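Long-range contacts in glycoside hydrolase family protein (Novosphingobium sp. PP1Y, PDB 6Q2F), which hydrolyses alpha-L-rhamnosides, most probably releasing terminal rhamnose from its glycoside substrates: residues Phe921-His932 with Glu960-Ala970; Ala1009-Ser1017 with Leu1127-Val1136. All coordinates share one frame; numbering follows the deposited sequence.

Contact 1: residues Phe921-His932 with Glu960-Ala970; sequences FRVTGKQPELWH and EAVFVVFRKAA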
loop_
_atom_site.group_PDB
_atom_site.type_symbol
_atom_site.label_atom_id
_atom_site.label_comp_id
_atom_site.label_asym_id
_atom_site.label_seq_id
_atom_site.Cartn_x
_atom_site.Cartn_y
_atom_site.Cartn_z
ATOM N N PHE A 921 -20.691 -9.891 -22.672
ATOM C CA PHE A 921 -21.044 -9.760 -21.267
ATOM C C PHE A 921 -21.957 -10.915 -20.886
ATOM O O PHE A 921 -22.865 -11.281 -21.653
ATOM C CB PHE A 921 -21.731 -8.424 -20.983
ATOM C CG PHE A 921 -20.955 -7.232 -21.456
ATOM C CD1 PHE A 921 -21.039 -6.819 -22.771
ATOM C CD2 PHE A 921 -20.140 -6.522 -20.587
ATOM C CE1 PHE A 921 -20.330 -5.724 -23.210
ATOM C CE2 PHE A 921 -19.427 -5.426 -21.017
ATOM C CZ PHE A 921 -19.516 -5.029 -22.336
ATOM N N ARG A 922 -21.702 -11.499 -19.711
ATOM C CA ARG A 922 -22.535 -12.586 -19.197
ATOM C C ARG A 922 -23.795 -11.980 -18.577
ATOM O O ARG A 922 -23.977 -11.918 -17.361
ATOM C CB ARG A 922 -21.762 -13.427 -18.191
ATOM C CG ARG A 922 -22.505 -14.688 -17.714
ATOM C CD ARG A 922 -21.681 -15.419 -16.641
ATOM N NE ARG A 922 -21.467 -14.591 -15.456
ATOM C CZ ARG A 922 -20.413 -14.684 -14.646
ATOM N NH1 ARG A 922 -19.438 -15.545 -14.905
ATOM N NH2 ARG A 922 -20.326 -13.897 -13.585
ATOM N N VAL A 923 -24.673 -11.489 -19.449
ATOM C CA VAL A 923 -25.926 -10.885 -19.014
ATOM C C VAL A 923 -26.908 -10.991 -20.165
ATOM O O VAL A 923 -26.528 -11.098 -21.331
ATOM C CB VAL A 923 -25.768 -9.411 -18.562
ATOM C CG1 VAL A 923 -25.268 -8.556 -19.721
ATOM C CG2 VAL A 923 -27.088 -8.833 -18.034
ATOM N N THR A 924 -28.186 -10.920 -19.818
ATOM C CA THR A 924 -29.276 -11.229 -20.707
ATOM C C THR A 924 -30.477 -10.394 -20.273
ATOM O O THR A 924 -30.524 -9.907 -19.147
ATOM C CB THR A 924 -29.502 -12.746 -20.621
ATOM O OG1 THR A 924 -29.804 -13.101 -19.271
ATOM C CG2 THR A 924 -28.351 -13.514 -21.184
ATOM N N GLY A 925 -31.437 -10.199 -21.174
ATOM C CA GLY A 925 -32.654 -9.500 -20.788
ATOM C C GLY A 925 -32.561 -7.987 -20.615
ATOM O O GLY A 925 -33.562 -7.359 -20.241
ATOM N N LYS A 926 -31.407 -7.374 -20.886
ATOM C CA LYS A 926 -31.219 -5.944 -20.665
ATOM C C LYS A 926 -30.708 -5.278 -21.936
ATOM O O LYS A 926 -29.869 -5.839 -22.642
ATOM C CB LYS A 926 -30.238 -5.695 -19.507
ATOM C CG LYS A 926 -30.698 -6.230 -18.139
ATOM C CD LYS A 926 -31.782 -5.333 -17.526
ATOM C CE LYS A 926 -31.992 -5.656 -16.031
ATOM N NZ LYS A 926 -33.044 -4.802 -15.398
ATOM N N GLN A 927 -31.184 -4.072 -22.227
ATOM C CA GLN A 927 -30.617 -3.365 -23.363
ATOM C C GLN A 927 -29.481 -2.488 -22.886
ATOM O O GLN A 927 -29.709 -1.570 -22.086
ATOM C CB GLN A 927 -31.650 -2.558 -24.131
ATOM C CG GLN A 927 -32.503 -1.588 -23.393
ATOM C CD GLN A 927 -33.258 -0.731 -24.377
ATOM O OE1 GLN A 927 -32.717 -0.371 -25.417
ATOM N NE2 GLN A 927 -34.526 -0.442 -24.087
ATOM N N PRO A 928 -28.255 -2.761 -23.304
ATOM C CA PRO A 928 -27.112 -2.021 -22.771
ATOM C C PRO A 928 -27.144 -0.583 -23.235
ATOM O O PRO A 928 -27.709 -0.264 -24.277
ATOM C CB PRO A 928 -25.904 -2.772 -23.343
ATOM C CG PRO A 928 -26.430 -3.460 -24.568
ATOM C CD PRO A 928 -27.867 -3.766 -24.304
ATOM N N GLU A 929 -26.549 0.289 -22.424
ATOM C CA GLU A 929 -26.287 1.668 -22.803
ATOM C C GLU A 929 -24.888 2.034 -22.341
ATOM O O GLU A 929 -24.414 1.538 -21.312
ATOM C CB GLU A 929 -27.293 2.639 -22.178
ATOM C CG GLU A 929 -28.685 2.592 -22.788
ATOM C CD GLU A 929 -29.611 3.643 -22.187
ATOM O OE1 GLU A 929 -29.444 3.972 -20.988
ATOM O OE2 GLU A 929 -30.489 4.149 -22.921
ATOM N N LEU A 930 -24.222 2.890 -23.117
ATOM C CA LEU A 930 -22.964 3.470 -22.657
ATOM C C LEU A 930 -23.239 4.690 -21.793
ATOM O O LEU A 930 -23.997 5.581 -22.191
ATOM C CB LEU A 930 -22.070 3.880 -23.824
ATOM C CG LEU A 930 -21.698 2.816 -24.839
ATOM C CD1 LEU A 930 -20.796 3.415 -25.915
ATOM C CD2 LEU A 930 -21.049 1.641 -24.149
ATOM N N TRP A 931 -22.609 4.741 -20.617
ATOM C CA TRP A 931 -22.646 5.916 -19.754
ATOM C C TRP A 931 -21.265 6.548 -19.718
ATOM O O TRP A 931 -20.274 5.864 -19.466
ATOM C CB TRP A 931 -23.092 5.564 -18.335
ATOM C CG TRP A 931 -24.513 5.140 -18.218
ATOM C CD1 TRP A 931 -25.255 4.482 -19.155
ATOM C CD2 TRP A 931 -25.381 5.341 -17.089
ATOM N NE1 TRP A 931 -26.531 4.265 -18.684
ATOM C CE2 TRP A 931 -26.632 4.778 -17.418
ATOM C CE3 TRP A 931 -25.223 5.960 -15.841
ATOM C CZ2 TRP A 931 -27.716 4.803 -16.548
ATOM C CZ3 TRP A 931 -26.301 5.982 -14.968
ATOM C CH2 TRP A 931 -27.535 5.405 -15.325
ATOM N N HIS A 932 -21.201 7.850 -19.989
ATOM C CA HIS A 932 -19.927 8.539 -20.124
ATOM C C HIS A 932 -19.679 9.404 -18.903
ATOM O O HIS A 932 -20.452 10.342 -18.658
ATOM C CB HIS A 932 -19.910 9.401 -21.387
ATOM C CG HIS A 932 -20.082 8.631 -22.652
ATOM N ND1 HIS A 932 -19.047 7.950 -23.256
ATOM C CD2 HIS A 932 -21.164 8.471 -23.454
ATOM C CE1 HIS A 932 -19.492 7.393 -24.371
ATOM N NE2 HIS A 932 -20.772 7.693 -24.513
ATOM N N GLU A 960 -9.585 5.157 -23.312
ATOM C CA GLU A 960 -10.973 5.420 -22.974
ATOM C C GLU A 960 -11.437 4.490 -21.858
ATOM O O GLU A 960 -11.093 3.303 -21.816
ATOM C CB GLU A 960 -11.901 5.261 -24.177
ATOM C CG GLU A 960 -13.342 5.661 -23.826
ATOM C CD GLU A 960 -14.276 5.633 -25.017
ATOM O OE1 GLU A 960 -13.781 5.435 -26.141
ATOM O OE2 GLU A 960 -15.498 5.799 -24.818
ATOM N N ALA A 961 -12.214 5.055 -20.947
ATOM C CA ALA A 961 -12.925 4.339 -19.914
ATOM C C ALA A 961 -14.407 4.583 -20.123
ATOM O O ALA A 961 -14.813 5.709 -20.403
ATOM C CB ALA A 961 -12.495 4.820 -18.519
ATOM N N VAL A 962 -15.224 3.544 -19.970
ATOM C CA VAL A 962 -16.644 3.705 -20.237
ATOM C C VAL A 962 -17.427 2.693 -19.427
ATOM O O VAL A 962 -16.930 1.617 -19.088
ATOM C CB VAL A 962 -16.946 3.573 -21.749
ATOM C CG1 VAL A 962 -16.880 2.109 -22.192
ATOM C CG2 VAL A 962 -18.292 4.211 -22.092
ATOM N N PHE A 963 -18.664 3.048 -19.116
ATOM C CA PHE A 963 -19.563 2.146 -18.430
ATOM C C PHE A 963 -20.543 1.570 -19.441
ATOM O O PHE A 963 -21.147 2.314 -20.224
ATOM C CB PHE A 963 -20.276 2.889 -17.300
ATOM C CG PHE A 963 -19.356 3.305 -16.177
ATOM C CD1 PHE A 963 -18.650 4.501 -16.239
ATOM C CD2 PHE A 963 -19.192 2.489 -15.069
ATOM C CE1 PHE A 963 -17.794 4.883 -15.205
ATOM C CE2 PHE A 963 -18.345 2.857 -14.020
ATOM C CZ PHE A 963 -17.648 4.052 -14.083
ATOM N N VAL A 964 -20.648 0.249 -19.466
ATOM C CA VAL A 964 -21.671 -0.442 -20.245
ATOM C C VAL A 964 -22.716 -0.887 -19.233
ATOM O O VAL A 964 -22.457 -1.736 -18.374
ATOM C CB VAL A 964 -21.098 -1.605 -21.064
ATOM C CG1 VAL A 964 -22.154 -2.158 -22.052
ATOM C CG2 VAL A 964 -19.883 -1.134 -21.853
ATOM N N VAL A 965 -23.883 -0.266 -19.292
ATOM C CA VAL A 965 -24.896 -0.363 -18.252
ATOM C C VAL A 965 -26.048 -1.213 -18.770
ATOM O O VAL A 965 -26.581 -0.951 -19.856
ATOM C CB VAL A 965 -25.371 1.043 -17.846
ATOM C CG1 VAL A 965 -26.509 0.950 -16.859
ATOM C CG2 VAL A 965 -24.198 1.808 -17.257
ATOM N N PHE A 966 -26.437 -2.220 -17.984
ATOM C CA PHE A 966 -27.509 -3.161 -18.334
ATOM C C PHE A 966 -28.614 -3.047 -17.293
ATOM O O PHE A 966 -28.703 -3.872 -16.381
ATOM C CB PHE A 966 -27.000 -4.556 -18.386
ATOM C CG PHE A 966 -25.976 -4.802 -19.441
ATOM C CD1 PHE A 966 -24.639 -4.517 -19.216
ATOM C CD2 PHE A 966 -26.351 -5.352 -20.654
ATOM C CE1 PHE A 966 -23.699 -4.776 -20.189
ATOM C CE2 PHE A 966 -25.415 -5.607 -21.624
ATOM C CZ PHE A 966 -24.095 -5.319 -21.398
ATOM N N ARG A 967 -29.476 -2.050 -17.443
ATOM C CA ARG A 967 -30.522 -1.861 -16.451
ATOM C C ARG A 967 -31.903 -1.777 -17.079
ATOM O O ARG A 967 -32.881 -2.243 -16.484
ATOM C CB ARG A 967 -30.267 -0.603 -15.621
ATOM C CG ARG A 967 -29.071 -0.733 -14.696
ATOM C CD ARG A 967 -28.641 0.641 -14.185
ATOM N NE ARG A 967 -29.061 0.873 -12.817
ATOM C CZ ARG A 967 -30.072 1.656 -12.488
ATOM N NH1 ARG A 967 -30.758 2.284 -13.433
ATOM N NH2 ARG A 967 -30.388 1.814 -11.218
ATOM N N LYS A 968 -31.999 -1.159 -18.258
ATOM C CA LYS A 968 -33.265 -1.117 -18.973
ATOM C C LYS A 968 -33.635 -2.510 -19.471
ATOM O O LYS A 968 -32.818 -3.196 -20.088
ATOM C CB LYS A 968 -33.172 -0.133 -20.138
ATOM C CG LYS A 968 -32.909 1.318 -19.738
ATOM C CD LYS A 968 -32.969 2.240 -20.974
ATOM C CE LYS A 968 -32.917 3.718 -20.578
ATOM N NZ LYS A 968 -32.967 4.621 -21.765
ATOM N N ALA A 969 -34.868 -2.930 -19.201
ATOM C CA ALA A 969 -35.356 -4.199 -19.740
ATOM C C ALA A 969 -35.318 -4.183 -21.263
ATOM O O ALA A 969 -35.733 -3.219 -21.898
ATOM C CB ALA A 969 -36.783 -4.490 -19.259
ATOM N N ALA A 970 -34.803 -5.259 -21.845
ATOM C CA ALA A 970 -34.677 -5.368 -23.291
ATOM C C ALA A 970 -36.049 -5.629 -23.911
ATOM O O ALA A 970 -36.686 -6.638 -23.608
ATOM C CB ALA A 970 -33.695 -6.483 -23.647
HETATM O O HOH W 1 -29.636 -0.334 -19.482
HETATM O O HOH W 2 -16.686 7.625 -21.747
#

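Contact 2: residues Ala1009-Ser1017 with Leu1127-Val1136; sequences ARLEPLDKS and LRPSGLIGPV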
loop_
_atom_site.group_PDB
_atom_site.type_symbol
_atom_site.label_atom_id
_atom_site.label_comp_id
_atom_site.label_asym_id
_atom_site.label_seq_id
_atom_site.Cartn_x
_atom_site.Cartn_y
_atom_site.Cartn_z
ATOM N N ALA A 1009 -3.139 35.462 -36.577
ATOM C CA ALA A 1009 -3.568 35.193 -37.945
ATOM C C ALA A 1009 -3.901 33.724 -38.122
ATOM O O ALA A 1009 -4.731 33.367 -38.964
ATOM C CB ALA A 1009 -2.478 35.595 -38.934
ATOM N N ARG A 1010 -3.307 32.876 -37.294
ATOM C CA ARG A 1010 -3.422 31.436 -37.413
ATOM C C ARG A 1010 -3.246 30.830 -36.031
ATOM O O ARG A 1010 -2.385 31.275 -35.267
ATOM C CB ARG A 1010 -2.349 30.911 -38.367
ATOM C CG ARG A 1010 -2.659 29.614 -39.061
ATOM C CD ARG A 1010 -2.218 29.668 -40.540
ATOM N NE ARG A 1010 -2.326 31.028 -41.095
ATOM C CZ ARG A 1010 -3.445 31.580 -41.597
ATOM N NH1 ARG A 1010 -4.587 30.881 -41.655
ATOM N NH2 ARG A 1010 -3.422 32.818 -42.089
ATOM N N LEU A 1011 -4.049 29.814 -35.719
ATOM C CA LEU A 1011 -3.831 29.070 -34.488
ATOM C C LEU A 1011 -2.406 28.544 -34.495
ATOM O O LEU A 1011 -1.960 27.962 -35.488
ATOM C CB LEU A 1011 -4.826 27.913 -34.378
ATOM C CG LEU A 1011 -6.223 28.134 -33.801
ATOM C CD1 LEU A 1011 -7.076 26.873 -33.840
ATOM C CD2 LEU A 1011 -6.146 28.703 -32.381
ATOM N N GLU A 1012 -1.682 28.786 -33.408
ATOM C CA GLU A 1012 -0.303 28.340 -33.263
ATOM C C GLU A 1012 -0.058 27.917 -31.822
ATOM O O GLU A 1012 -0.671 28.468 -30.899
ATOM C CB GLU A 1012 0.699 29.447 -33.638
ATOM C CG GLU A 1012 0.638 29.923 -35.091
ATOM C CD GLU A 1012 1.283 28.937 -36.060
ATOM O OE1 GLU A 1012 0.939 28.963 -37.263
ATOM O OE2 GLU A 1012 2.141 28.138 -35.612
ATOM N N PRO A 1013 0.826 26.944 -31.594
ATOM C CA PRO A 1013 1.196 26.610 -30.211
ATOM C C PRO A 1013 1.836 27.825 -29.563
ATOM O O PRO A 1013 2.825 28.360 -30.065
ATOM C CB PRO A 1013 2.189 25.446 -30.366
ATOM C CG PRO A 1013 2.055 24.980 -31.785
ATOM C CD PRO A 1013 1.599 26.173 -32.579
ATOM N N LEU A 1014 1.242 28.280 -28.451
ATOM C CA LEU A 1014 1.732 29.485 -27.786
ATOM C C LEU A 1014 3.185 29.339 -27.358
ATOM O O LEU A 1014 3.936 30.318 -27.382
ATOM C CB LEU A 1014 0.860 29.821 -26.574
ATOM C CG LEU A 1014 -0.623 30.036 -26.900
ATOM C CD1 LEU A 1014 -1.417 30.456 -25.674
ATOM C CD2 LEU A 1014 -0.771 31.056 -28.017
ATOM N N ASP A 1015 3.608 28.133 -26.987
ATOM C CA ASP A 1015 4.990 27.924 -26.568
ATOM C C ASP A 1015 5.999 28.132 -27.690
ATOM O O ASP A 1015 7.201 28.168 -27.416
ATOM C CB ASP A 1015 5.144 26.524 -25.993
ATOM C CG ASP A 1015 4.711 25.458 -26.967
ATOM O OD1 ASP A 1015 3.489 25.318 -27.172
ATOM O OD2 ASP A 1015 5.589 24.759 -27.519
ATOM N N LYS A 1016 5.558 28.252 -28.940
ATOM C CA LYS A 1016 6.451 28.593 -30.036
ATOM C C LYS A 1016 6.407 30.081 -30.372
ATOM O O LYS A 1016 6.985 30.500 -31.377
ATOM C CB LYS A 1016 6.118 27.759 -31.275
ATOM C CG LYS A 1016 6.294 26.250 -31.081
ATOM C CD LYS A 1016 7.760 25.891 -30.830
ATOM C CE LYS A 1016 7.997 24.376 -30.809
ATOM N NZ LYS A 1016 8.145 23.840 -29.427
ATOM N N SER A 1017 5.766 30.893 -29.539
ATOM C CA SER A 1017 5.603 32.301 -29.866
ATOM C C SER A 1017 6.929 33.052 -29.785
ATOM O O SER A 1017 7.809 32.732 -28.976
ATOM C CB SER A 1017 4.594 32.952 -28.922
ATOM O OG SER A 1017 4.561 34.365 -29.092
ATOM N N LEU A 1127 9.556 23.185 -23.205
ATOM C CA LEU A 1127 8.214 23.647 -22.871
ATOM C C LEU A 1127 7.164 22.587 -23.207
ATOM O O LEU A 1127 7.383 21.696 -24.024
ATOM C CB LEU A 1127 7.884 24.937 -23.614
ATOM C CG LEU A 1127 8.772 26.136 -23.317
ATOM C CD1 LEU A 1127 8.298 27.340 -24.139
ATOM C CD2 LEU A 1127 8.746 26.442 -21.836
ATOM N N ARG A 1128 5.999 22.691 -22.535
ATOM C CA ARG A 1128 4.883 21.836 -22.919
ATOM C C ARG A 1128 4.049 22.528 -23.996
ATOM O O ARG A 1128 3.915 23.753 -23.982
ATOM C CB ARG A 1128 3.997 21.520 -21.709
ATOM C CG ARG A 1128 4.628 20.551 -20.703
ATOM C CD ARG A 1128 3.817 20.427 -19.427
ATOM N NE ARG A 1128 2.426 20.080 -19.695
ATOM C CZ ARG A 1128 1.829 18.948 -19.316
ATOM N NH1 ARG A 1128 2.497 18.019 -18.631
ATOM N NH2 ARG A 1128 0.549 18.756 -19.618
ATOM N N PRO A 1129 3.476 21.797 -24.947
ATOM C CA PRO A 1129 2.588 22.445 -25.919
ATOM C C PRO A 1129 1.487 23.193 -25.177
ATOM O O PRO A 1129 0.936 22.696 -24.192
ATOM C CB PRO A 1129 2.036 21.273 -26.739
ATOM C CG PRO A 1129 3.000 20.135 -26.486
ATOM C CD PRO A 1129 3.447 20.329 -25.069
ATOM N N SER A 1130 1.194 24.410 -25.638
ATOM C CA SER A 1130 0.326 25.317 -24.904
ATOM C C SER A 1130 -0.732 25.930 -25.818
ATOM O O SER A 1130 -0.459 26.253 -26.981
ATOM C CB SER A 1130 1.158 26.430 -24.255
ATOM O OG SER A 1130 0.340 27.226 -23.425
ATOM N N GLY A 1131 -1.939 26.101 -25.276
ATOM C CA GLY A 1131 -3.007 26.827 -25.936
ATOM C C GLY A 1131 -3.871 25.964 -26.831
ATOM O O GLY A 1131 -3.886 24.725 -26.762
ATOM N N LEU A 1132 -4.629 26.659 -27.681
ATOM C CA LEU A 1132 -5.525 26.028 -28.648
ATOM C C LEU A 1132 -4.723 25.795 -29.923
ATOM O O LEU A 1132 -4.540 26.708 -30.727
ATOM C CB LEU A 1132 -6.741 26.910 -28.918
ATOM C CG LEU A 1132 -7.797 26.356 -29.902
ATOM C CD1 LEU A 1132 -8.278 24.961 -29.475
ATOM C CD2 LEU A 1132 -8.983 27.289 -30.014
ATOM N N ILE A 1133 -4.232 24.573 -30.108
ATOM C CA ILE A 1133 -3.375 24.292 -31.251
ATOM C C ILE A 1133 -4.189 23.897 -32.490
ATOM O O ILE A 1133 -3.799 24.210 -33.614
ATOM C CB ILE A 1133 -2.363 23.207 -30.853
ATOM C CG1 ILE A 1133 -1.423 23.736 -29.767
ATOM C CG2 ILE A 1133 -1.583 22.702 -32.059
ATOM C CD1 ILE A 1133 -0.629 22.650 -29.062
ATOM N N GLY A 1134 -5.313 23.212 -32.309
ATOM C CA GLY A 1134 -6.139 22.802 -33.427
ATOM C C GLY A 1134 -5.645 21.626 -34.257
ATOM O O GLY A 1134 -4.800 20.845 -33.809
ATOM N N PRO A 1135 -6.186 21.480 -35.481
ATOM C CA PRO A 1135 -7.190 22.378 -36.065
ATOM C C PRO A 1135 -8.564 22.232 -35.402
ATOM O O PRO A 1135 -8.890 21.173 -34.843
ATOM C CB PRO A 1135 -7.237 21.935 -37.530
ATOM C CG PRO A 1135 -6.943 20.465 -37.462
ATOM C CD PRO A 1135 -5.981 20.275 -36.302
ATOM N N VAL A 1136 -9.341 23.310 -35.431
ATOM C CA VAL A 1136 -10.679 23.337 -34.860
ATOM C C VAL A 1136 -11.667 23.078 -35.990
ATOM O O VAL A 1136 -11.702 23.826 -36.978
ATOM C CB VAL A 1136 -10.970 24.676 -34.166
ATOM C CG1 VAL A 1136 -12.360 24.644 -33.542
ATOM C CG2 VAL A 1136 -9.899 24.989 -33.103
HETATM O O HOH W 3 -1.356 25.122 -34.677
HETATM O O HOH W 4 -3.014 28.973 -30.349
#

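Contact 1: residues Phe921-His932 with Glu960-Ala970
Phe966 meets four side chains of Phe921-His932 and illustrates how a strand pair can end in a small hydrophobic core. Its CB lies 3.6 Å from Lys926 CB, which sits near the ring plane. CG stands anti to the carbonyl carbon (chi1 -64°), carrying the ring in between Val923 and Pro928. Val923 CG1 sits over one face, 3.6 Å from the ring centroid and 16° off the normal, while Pro928 CB covers the opposite face, 3.4 Å from Phe966 CE2; both are CH-pi contacts. At the tip, CE1 and CZ meet Phe921, CZ over its ring, the two planes inclined at 56°. Beside this cluster, strands 926-932 and 961-967 run antiparallel within a many-stranded sheet, with reciprocal bonds joining Glu929 to Val965 and Trp931 to Phe963. Val965 CG2 stands over the indole's five-membered ring, 3.4 Å from Trp931 CD1. Helix 712-726 packs on Trp931 and Phe963. Lys968 NZ makes a salt bridge to Glu929 OE2 at 2.8 Å, from above the carboxylate plane, and Lys926 NZ bonds Arg967 O and Lys901 O. The chemistry thus implies a junction of apolar rings whose lysine charges are met by a carboxylate and carbonyls.

Contact 2: residues Ala1009-Ser1017 with Leu1127-Val1136
Asp1015 and Leu1014 grip the two backbone polar atoms of Ser1130, in a region whose two antiparallel sheets are consistent with a galactose-binding-like beta-sandwich. The loop that follows edge strand 1005-1008 of one sheet is tied to the entry of strand 1131-1140 of the other. Leu1014 N gives a hydrogen bond to Ser1130 O at 3.0 Å, and Ser1130 N returns one to Asp1015 OD1 at 2.9 Å. The second is bent, 135° at the hydrogen, and it reaches OD1 from above the carboxylate plane. Asp1015 CG sits between its backbone N and carbonyl carbon (chi1 56°), which brings Asp1015 OD1 beside Pro1129 CA and within bonding distance of Ser1130 N. An alanine here would remove OD1 and is likely to leave Ser1130 N without its acceptor and Lys1016 NZ without the weak salt bridge to OD2. The 3-10 turn 1014-1016, closed by Lys1016 N on Pro1013 O, presents both groups, and Lys1023 NZ of the following helix binds Asp1015 O. Leu1127 CD1 packs on Asp1015 CB at 3.7 Å. Gly1131 lets Leu1014 come close, since a beta carbon there would run into its CG. Farther along, one water donates to both Leu1011 O and Ile1133 O, beside the classic beta bulge that Ile1133 and Gly1134 form opposite Arg1053. Trp992 touches Leu1011, Leu1132 and Val1136 from strand 992-996. Leu1011 CD1 meets Val1136 CG2 at about a right angle between the side chains, 3.5 Å apart, tighter than usual for two methyls.

Taken together, the pair shows how a linkage's chemistry follows its place in a beta fold. Contact 1 joins neighbouring strands of a single antiparallel sheet, so a repeating ladder of backbone bonds carries it and 1132 Å² is buried. Contact 2 ties a loop to a strand of a different sheet; it buries 525 Å², with just two direct hydrogen bonds and bridging water. Both are partly buried and lie far from the centre of the chain. Aromatic rings dominate the apolar part of contact 1, aliphatic side chains that of contact 2. They share no strand and follow in series, their centres about 39 Å apart and their nearest atoms about 17 Å.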